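Local atomic coordinates of glycosyl hydrolase family 26 (Bacteroides ovatus, PDB entry 4ZXO), a protein that hydrolyses beta-mannans, probably including galactomannan, as a family 26 beta-mannanase. Residues His32-Tyr37 with Gly55-Val60; Gly169-Trp174 with Gly210-Thr215. All coordinates share one frame; numbering follows the deposited sequence.

Contact 1 of 2, residues His32-Tyr37 with Gly55-Val60; sequences HDDTAY and GAYPGV
The ring of Tyr-57 meets segment 32-37 through its CD1-CE1 side. Asp-34 OD2 lies at the ring edge, near its plane, 4.3 Å from Tyr-57 CD1. The methyl CG2 of Thr-35 approaches obliquely and stands 3.9 Å from Tyr-57 CE1. The Thr-35 side chain runs roughly perpendicular to that of the tyrosine. Arg-94 makes a cation-pi contact with the same ring, and the Tyr-57 hydroxyl is hydrogen-bonded to the carbonyl O of Gly-46.

The closest approach is between Asp-34 and Pro-58, whose side chains meet head-on. Asp-34 OD2 lies 3.2 Å from Pro-58 CD. With CG anti to the backbone N (chi1 -174°), the carboxylate reaches across to the CG-CD side of the proline. The carboxylate carbon, Asp-34 CG, also rests 3.6 Å from Pro-58 CG.

The contact belongs to the TIM barrel. Strands 27-32 and 60-64 are parallel neighbours, joined by a crossover that includes helix 49-54. Segment 32-37 leaves the first strand and segment 55-60 leads into the second. Val-50 of the helix touches both Asp-34 and Pro-58.

Both oxygens of Asp-34 have polar partners: OD1 is hydrogen-bonded to His-31 ND1 and OD2 to Ser-48 OG. The carboxylate is therefore satisfied although buried. Pro-58 CD is bonded to the amide nitrogen, so its hydrogens are probably slightly polarised, which would make the close approach of OD2 mildly favourable.

Contact 2 of 2, residues Gly169-Trp174 with Gly210-Thr215; sequences GSWFWW and GMESDT
Glu-212 reaches across to Gly-169 and Trp-171 with its carboxylate. Its CB already points toward segment 169-174. CG lies beside the backbone N (chi1 -68°), and a bend at chi2 (76°) turns the end of the chain. Glu-212 CD then comes to 3.9 Å from Gly-169 N. From here the two oxygens part.

OE1 takes the polar side. Glu-212 OE1 accepts a hydrogen bond from a water oxygen at 2.7 Å, and it is also hydrogen-bonded to Thr-168 OG1. The water in turn accepts from Gly-210 N at 2.9 Å and, weakly, from Gly-169 N at 3.2 Å. It thus ties the two loops together where Glu-212 OE1 itself stands 3.7 Å from Gly-169 N.

These loops follow strands 159-162 and 203-207, which are parallel neighbours in the TIM barrel. Both lie on the C-terminal side of their strands, the side where TIM-barrel glycoside hydrolases carry their substrate cleft.

OE2 takes the aromatic side. Glu-212 OE2 sits at the edge of the Trp-171 indole, near the ring plane, 3.3 Å from Trp-171 CH2. Ring and carboxylate planes are turned 63° from each other. The edge hydrogens of an indole carry slight positive charge, so this approach is probably weakly attractive. Gly-169 CA lies over one face of the indole, 3.7 Å from the Trp-171 ring plane and off-centre, near the outer atoms. At the other end of the ring system, Trp-171 NE1 is hydrogen-bonded to Glu-166 OE1.

How the contacts relate
Contacts 1 and 2 lie on opposite sides of the chain's centre, with their own centres about 27 Å apart. They do not touch. Each joins loops of two adjacent parallel strands of the barrel, but the strands differ. Contact 1 pairs the exit of one strand with the entry of the next. Contact 2 pairs two exits. Contact 1 is buried and direct, with a carboxylate against proline carbons and a methyl against a tyrosine ring. Contact 2 is partly buried and includes an exposed tryptophan, and a water carries its polar link. Both use an acidic side chain whose strongest polar partner lies outside the paired segments.

Contact 1 of 2, residues His32-Tyr37 with Gly55-Val60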
ATOM      1  N   HIS A  32      -6.197  -4.859   2.730  1.00  9.56           N
ATOM      2  CA  HIS A  32      -6.886  -3.901   1.876  1.00  8.06           C
ATOM      3  C   HIS A  32      -8.410  -3.972   2.058  1.00  8.78           C
ATOM      4  O   HIS A  32      -9.013  -5.049   2.160  1.00 10.52           O
ATOM      5  CB  HIS A  32      -6.519  -4.155   0.388  1.00  8.24           C
ATOM      6  CG  HIS A  32      -6.916  -3.035  -0.527  1.00  8.28           C
ATOM      7  ND1 HIS A  32      -6.163  -1.868  -0.670  1.00  8.08           N
ATOM      8  CD2 HIS A  32      -8.003  -2.889  -1.333  1.00  9.11           C
ATOM      9  CE1 HIS A  32      -6.774  -1.061  -1.532  1.00  8.49           C
ATOM     10  NE2 HIS A  32      -7.882  -1.672  -1.966  1.00  9.44           N
ATOM     11  N   ASP A  33      -8.999  -2.786   2.129  1.00  9.53           N
ATOM     12  CA  ASP A  33     -10.460  -2.569   2.238  1.00  9.83           C
ATOM     13  C   ASP A  33     -11.037  -3.283   3.476  1.00 11.01           C
ATOM     14  O   ASP A  33     -12.203  -3.667   3.491  1.00 10.64           O
ATOM     15  CB  ASP A  33     -11.155  -3.004   0.929  1.00  9.22           C
ATOM     16  CG  ASP A  33     -11.081  -1.926  -0.134  1.00 10.00           C
ATOM     17  OD1 ASP A  33     -10.801  -0.761   0.241  1.00 11.61           O
ATOM     18  OD2 ASP A  33     -11.290  -2.247  -1.329  1.00 10.67           O
ATOM     19  N   ASP A  34     -10.206  -3.415   4.523  1.00 10.34           N
ATOM     20  CA  ASP A  34     -10.546  -4.309   5.616  1.00 10.48           C
ATOM     21  C   ASP A  34     -11.861  -3.968   6.324  1.00 10.56           C
ATOM     22  O   ASP A  34     -12.660  -4.875   6.650  1.00 11.07           O
ATOM     23  CB  ASP A  34      -9.417  -4.275   6.660  1.00 10.93           C
ATOM     24  CG  ASP A  34      -9.655  -5.306   7.763  1.00 11.29           C
ATOM     25  OD1 ASP A  34      -9.626  -6.527   7.457  1.00 11.94           O
ATOM     26  OD2 ASP A  34      -9.917  -4.902   8.916  1.00 11.65           O
ATOM     27  N   THR A  35     -12.099  -2.677   6.541  1.00 10.50           N
ATOM     28  CA  THR A  35     -13.308  -2.249   7.221  1.00 11.20           C
ATOM     29  C   THR A  35     -14.377  -1.726   6.283  1.00 13.18           C
ATOM     30  O   THR A  35     -15.436  -1.255   6.743  1.00 15.78           O
ATOM     31  CB  THR A  35     -12.973  -1.169   8.254  1.00 12.36           C
ATOM     32  OG1 THR A  35     -12.058  -0.227   7.642  1.00 13.54           O
ATOM     33  CG2 THR A  35     -12.301  -1.801   9.469  1.00 13.41           C
ATOM     34  N   ALA A  36     -14.138  -1.839   4.978  1.00 12.86           N
ATOM     35  CA  ALA A  36     -15.157  -1.444   4.002  1.00 12.91           C
ATOM     36  C   ALA A  36     -16.113  -2.599   3.651  1.00 13.74           C
ATOM     37  O   ALA A  36     -17.319  -2.377   3.480  1.00 15.20           O
ATOM     38  CB  ALA A  36     -14.487  -0.913   2.742  1.00 11.72           C
ATOM     39  N   TYR A  37     -15.569  -3.810   3.500  1.00 13.20           N
ATOM     40  CA  TYR A  37     -16.407  -4.978   3.138  1.00 12.22           C
ATOM     41  C   TYR A  37     -15.568  -6.249   3.304  1.00 12.50           C
ATOM     42  O   TYR A  37     -14.371  -6.184   3.579  1.00 12.47           O
ATOM     43  CB  TYR A  37     -16.948  -4.840   1.685  1.00 11.86           C
ATOM     44  CG  TYR A  37     -15.829  -4.658   0.676  1.00 11.47           C
ATOM     45  CD1 TYR A  37     -15.010  -5.733   0.319  1.00 10.68           C
ATOM     46  CD2 TYR A  37     -15.579  -3.408   0.105  1.00 11.83           C
ATOM     47  CE1 TYR A  37     -13.980  -5.593  -0.599  1.00 11.30           C
ATOM     48  CE2 TYR A  37     -14.555  -3.240  -0.821  1.00 11.45           C
ATOM     49  CZ  TYR A  37     -13.732  -4.325  -1.143  1.00 12.36           C
ATOM     50  OH  TYR A  37     -12.655  -4.160  -1.999  1.00 13.27           O
ATOM     51  N   GLY A  55      -9.715 -11.444  16.223  1.00 16.60           N
ATOM     52  CA  GLY A  55     -10.130 -10.639  17.351  1.00 16.01           C
ATOM     53  C   GLY A  55      -9.522  -9.260  17.421  1.00 16.09           C
ATOM     54  O   GLY A  55      -9.876  -8.493  18.320  1.00 17.58           O
ATOM     55  N   ALA A  56      -8.596  -8.926  16.524  1.00 14.16           N
ATOM     56  CA  ALA A  56      -8.089  -7.551  16.506  1.00 13.81           C
ATOM     57  C   ALA A  56      -8.099  -6.998  15.099  1.00 12.70           C
ATOM     58  O   ALA A  56      -7.934  -7.730  14.121  1.00 13.07           O
ATOM     59  CB  ALA A  56      -6.691  -7.481  17.023  1.00 13.98           C
ATOM     60  N   TYR A  57      -8.217  -5.685  15.018  1.00 12.49           N
ATOM     61  CA  TYR A  57      -8.039  -5.030  13.725  1.00 13.30           C
ATOM     62  C   TYR A  57      -6.567  -5.127  13.227  1.00 12.46           C
ATOM     63  O   TYR A  57      -5.621  -5.107  14.021  1.00 14.62           O
ATOM     64  CB  TYR A  57      -8.432  -3.567  13.808  1.00 13.44           C
ATOM     65  CG  TYR A  57      -9.887  -3.311  13.978  1.00 15.69           C
ATOM     66  CD1 TYR A  57     -10.782  -3.530  12.928  1.00 15.78           C
ATOM     67  CD2 TYR A  57     -10.387  -2.857  15.199  1.00 16.68           C
ATOM     68  CE1 TYR A  57     -12.154  -3.250  13.077  1.00 16.45           C
ATOM     69  CE2 TYR A  57     -11.748  -2.599  15.360  1.00 18.03           C
ATOM     70  CZ  TYR A  57     -12.609  -2.775  14.298  1.00 18.14           C
ATOM     71  OH  TYR A  57     -13.942  -2.530  14.492  1.00 20.09           O
ATOM     72  N   PRO A  58      -6.360  -5.220  11.899  1.00 11.79           N
ATOM     73  CA  PRO A  58      -4.993  -5.225  11.366  1.00 10.87           C
ATOM     74  C   PRO A  58      -4.292  -3.871  11.686  1.00 11.06           C
ATOM     75  O   PRO A  58      -4.927  -2.815  11.765  1.00 11.08           O
ATOM     76  CB  PRO A  58      -5.200  -5.433   9.871  1.00 11.62           C
ATOM     77  CG  PRO A  58      -6.553  -4.924   9.603  1.00 12.03           C
ATOM     78  CD  PRO A  58      -7.367  -5.272  10.824  1.00 11.41           C
ATOM     79  N   GLY A  59      -2.987  -3.936  11.896  1.00  9.72           N
ATOM     80  CA  GLY A  59      -2.204  -2.747  12.171  1.00  8.97           C
ATOM     81  C   GLY A  59      -2.206  -1.763  11.009  1.00  9.17           C
ATOM     82  O   GLY A  59      -2.027  -0.562  11.201  1.00 10.44           O
ATOM     83  N   VAL A  60      -2.377  -2.269   9.785  1.00  9.25           N
ATOM     84  CA  VAL A  60      -2.462  -1.413   8.586  1.00  8.10           C
ATOM     85  C   VAL A  60      -3.755  -1.705   7.850  1.00  7.83           C
ATOM     86  O   VAL A  60      -4.151  -2.875   7.692  1.00  9.51           O
ATOM     87  CB  VAL A  60      -1.321  -1.700   7.610  1.00  8.48           C
ATOM     88  CG1 VAL A  60      -1.431  -0.799   6.370  1.00  9.06           C
ATOM     89  CG2 VAL A  60       0.072  -1.519   8.269  1.00  9.16           C
TER

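Contact 2 of 2, residues Gly169-Trp174 with Gly210-Thr215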
ATOM      1  N   GLY A 169       6.219  -4.331 -14.201  1.00  9.00           N
ATOM      2  CA  GLY A 169       5.353  -5.098 -15.083  1.00  9.87           C
ATOM      3  C   GLY A 169       4.750  -4.143 -16.094  1.00 10.08           C
ATOM      4  O   GLY A 169       4.970  -2.936 -16.027  1.00  9.34           O
ATOM      5  N   SER A 170       4.009  -4.699 -17.044  1.00  9.75           N
ATOM      6  CA  SER A 170       3.457  -3.884 -18.137  1.00  8.84           C
ATOM      7  C   SER A 170       1.943  -4.059 -18.256  1.00  9.01           C
ATOM      8  O   SER A 170       1.387  -4.002 -19.332  1.00 10.66           O
ATOM      9  CB  SER A 170       4.194  -4.204 -19.430  1.00 10.07           C
ATOM     10  OG  SER A 170       5.560  -3.748 -19.309  1.00 11.83           O
ATOM     11  N   TRP A 171       1.287  -4.238 -17.109  1.00  7.72           N
ATOM     12  CA  TRP A 171      -0.156  -4.380 -17.109  1.00  8.01           C
ATOM     13  C   TRP A 171      -0.891  -3.098 -16.724  1.00  7.04           C
ATOM     14  O   TRP A 171      -2.127  -3.064 -16.808  1.00  8.18           O
ATOM     15  CB  TRP A 171      -0.587  -5.508 -16.178  1.00  8.19           C
ATOM     16  CG  TRP A 171       0.033  -5.479 -14.832  1.00  7.34           C
ATOM     17  CD1 TRP A 171      -0.397  -4.791 -13.738  1.00  8.55           C
ATOM     18  CD2 TRP A 171       1.128  -6.266 -14.408  1.00  8.24           C
ATOM     19  NE1 TRP A 171       0.425  -5.052 -12.658  1.00  8.28           N
ATOM     20  CE2 TRP A 171       1.371  -5.962 -13.046  1.00  8.16           C
ATOM     21  CE3 TRP A 171       1.965  -7.170 -15.056  1.00  9.88           C
ATOM     22  CZ2 TRP A 171       2.368  -6.598 -12.278  1.00 10.13           C
ATOM     23  CZ3 TRP A 171       3.008  -7.804 -14.269  1.00 10.95           C
ATOM     24  CH2 TRP A 171       3.193  -7.482 -12.911  1.00 11.03           C
ATOM     25  N   PHE A 172      -0.159  -2.053 -16.304  1.00  6.69           N
ATOM     26  CA  PHE A 172      -0.757  -0.736 -16.099  1.00  6.73           C
ATOM     27  C   PHE A 172      -0.206   0.254 -17.121  1.00  7.52           C
ATOM     28  O   PHE A 172       0.895   0.044 -17.667  1.00  8.37           O
ATOM     29  CB  PHE A 172      -0.421  -0.199 -14.680  1.00  6.53           C
ATOM     30  CG  PHE A 172      -1.010  -1.018 -13.570  1.00  6.66           C
ATOM     31  CD1 PHE A 172      -2.348  -1.413 -13.624  1.00  7.62           C
ATOM     32  CD2 PHE A 172      -0.251  -1.356 -12.457  1.00  6.94           C
ATOM     33  CE1 PHE A 172      -2.914  -2.104 -12.568  1.00  8.75           C
ATOM     34  CE2 PHE A 172      -0.795  -2.065 -11.417  1.00  7.16           C
ATOM     35  CZ  PHE A 172      -2.128  -2.434 -11.454  1.00  8.86           C
ATOM     36  N   TRP A 173      -0.931   1.353 -17.352  1.00  7.47           N
ATOM     37  CA  TRP A 173      -0.502   2.248 -18.423  1.00  7.90           C
ATOM     38  C   TRP A 173       0.778   3.032 -18.110  1.00  7.61           C
ATOM     39  O   TRP A 173       1.367   3.640 -19.004  1.00  8.79           O
ATOM     40  CB  TRP A 173      -1.652   3.237 -18.794  1.00  7.83           C
ATOM     41  CG  TRP A 173      -2.200   4.115 -17.734  1.00  7.74           C
ATOM     42  CD1 TRP A 173      -3.383   3.935 -17.025  1.00  7.95           C
ATOM     43  CD2 TRP A 173      -1.653   5.367 -17.289  1.00  8.32           C
ATOM     44  NE1 TRP A 173      -3.569   4.985 -16.159  1.00  8.29           N
ATOM     45  CE2 TRP A 173      -2.529   5.878 -16.299  1.00  8.33           C
ATOM     46  CE3 TRP A 173      -0.491   6.107 -17.623  1.00  8.90           C
ATOM     47  CZ2 TRP A 173      -2.310   7.121 -15.662  1.00  8.33           C
ATOM     48  CZ3 TRP A 173      -0.262   7.344 -16.974  1.00  8.63           C
ATOM     49  CH2 TRP A 173      -1.171   7.837 -15.995  1.00  7.78           C
ATOM     50  N   TRP A 174       1.237   2.970 -16.846  1.00  7.17           N
ATOM     51  CA  TRP A 174       2.528   3.536 -16.413  1.00  7.10           C
ATOM     52  C   TRP A 174       3.611   2.462 -16.294  1.00  7.41           C
ATOM     53  O   TRP A 174       4.663   2.731 -15.734  1.00  7.89           O
ATOM     54  CB  TRP A 174       2.382   4.238 -15.074  1.00  7.84           C
ATOM     55  CG  TRP A 174       1.848   3.343 -13.962  1.00  7.00           C
ATOM     56  CD1 TRP A 174       2.581   2.484 -13.176  1.00  7.12           C
ATOM     57  CD2 TRP A 174       0.491   3.206 -13.541  1.00  6.51           C
ATOM     58  NE1 TRP A 174       1.764   1.828 -12.281  1.00  6.37           N
ATOM     59  CE2 TRP A 174       0.468   2.245 -12.484  1.00  6.43           C
ATOM     60  CE3 TRP A 174      -0.713   3.776 -13.975  1.00  6.09           C
ATOM     61  CZ2 TRP A 174      -0.700   1.910 -11.801  1.00  7.41           C
ATOM     62  CZ3 TRP A 174      -1.913   3.379 -13.367  1.00  6.96           C
ATOM     63  CH2 TRP A 174      -1.882   2.460 -12.266  1.00  7.93           C
ATOM     64  N   GLY A 210       6.863  -5.074  -8.611  1.00  9.50           N
ATOM     65  CA  GLY A 210       6.704  -6.483  -8.337  1.00  8.91           C
ATOM     66  C   GLY A 210       8.026  -7.249  -8.320  1.00 10.26           C
ATOM     67  O   GLY A 210       9.078  -6.710  -7.939  1.00 10.75           O
ATOM     68  N   MET A 211       7.984  -8.522  -8.735  1.00 10.58           N
ATOM     69  CA  MET A 211       9.161  -9.393  -8.638  1.00 11.07           C
ATOM     70  C   MET A 211       9.993  -9.509  -9.926  1.00 11.32           C
ATOM     71  O   MET A 211      10.869 -10.361 -10.007  1.00 11.71           O
ATOM     72  CB  MET A 211       8.756 -10.808  -8.162  1.00 12.78           C
ATOM     73  CG  MET A 211       7.554 -11.427  -8.875  1.00 15.72           C
ATOM     74  SD  MET A 211       7.783 -11.611 -10.590  1.00 19.40           S
ATOM     75  CE  MET A 211       9.021 -12.906 -10.754  1.00 18.65           C
ATOM     76  N   GLU A 212       9.782  -8.632 -10.909  1.00 10.70           N
ATOM     77  CA  GLU A 212      10.522  -8.766 -12.162  1.00  9.91           C
ATOM     78  C   GLU A 212      11.994  -8.525 -11.941  1.00 10.44           C
ATOM     79  O   GLU A 212      12.831  -9.157 -12.602  1.00 12.64           O
ATOM     80  CB  GLU A 212      10.002  -7.771 -13.222  1.00  9.52           C
ATOM     81  CG  GLU A 212       8.585  -8.091 -13.703  1.00  9.43           C
ATOM     82  CD  GLU A 212       7.481  -7.708 -12.727  1.00 11.25           C
ATOM     83  OE1 GLU A 212       7.666  -6.828 -11.862  1.00 11.12           O
ATOM     84  OE2 GLU A 212       6.405  -8.335 -12.802  1.00 14.79           O
ATOM     85  N   SER A 213      12.318  -7.577 -11.057  1.00 10.79           N
ATOM     86  CA  SER A 213      13.711  -7.232 -10.812  1.00 10.56           C
ATOM     87  C   SER A 213      14.432  -8.385 -10.135  1.00 11.29           C
ATOM     88  O   SER A 213      13.938  -8.936  -9.169  1.00 11.89           O
ATOM     89  CB  SER A 213      13.813  -6.004  -9.898  1.00 12.20           C
ATOM     90  OG  SER A 213      13.144  -4.885 -10.461  1.00 12.87           O
ATOM     91  N   ASP A 214      15.613  -8.722 -10.629  1.00 10.70           N
ATOM     92  CA  ASP A 214      16.399  -9.775  -9.985  1.00 11.52           C
ATOM     93  C   ASP A 214      17.496  -9.286  -9.083  1.00 11.04           C
ATOM     94  O   ASP A 214      18.091 -10.076  -8.380  1.00 12.67           O
ATOM     95  CB  ASP A 214      17.007 -10.696 -11.030  1.00 13.11           C
ATOM     96  CG  ASP A 214      16.020 -11.750 -11.523  1.00 15.44           C
ATOM     97  OD1 ASP A 214      15.006 -12.063 -10.854  1.00 16.04           O
ATOM     98  OD2 ASP A 214      16.299 -12.321 -12.593  1.00 18.31           O
ATOM     99  N   THR A 215      17.746  -7.990  -9.085  1.00 10.80           N
ATOM    100  CA  THR A 215      18.833  -7.358  -8.339  1.00 11.20           C
ATOM    101  C   THR A 215      18.402  -5.980  -7.882  1.00 11.16           C
ATOM    102  O   THR A 215      17.401  -5.427  -8.374  1.00 10.98           O
ATOM    103  CB  THR A 215      20.139  -7.179  -9.192  1.00 11.53           C
ATOM    104  OG1 THR A 215      19.846  -6.327 -10.308  1.00 13.20           O
ATOM    105  CG2 THR A 215      20.662  -8.519  -9.676  1.00 11.15           C
TER
HETATM  106  O   HOH W   1       5.603  -5.157 -11.207  1.00  9.23           O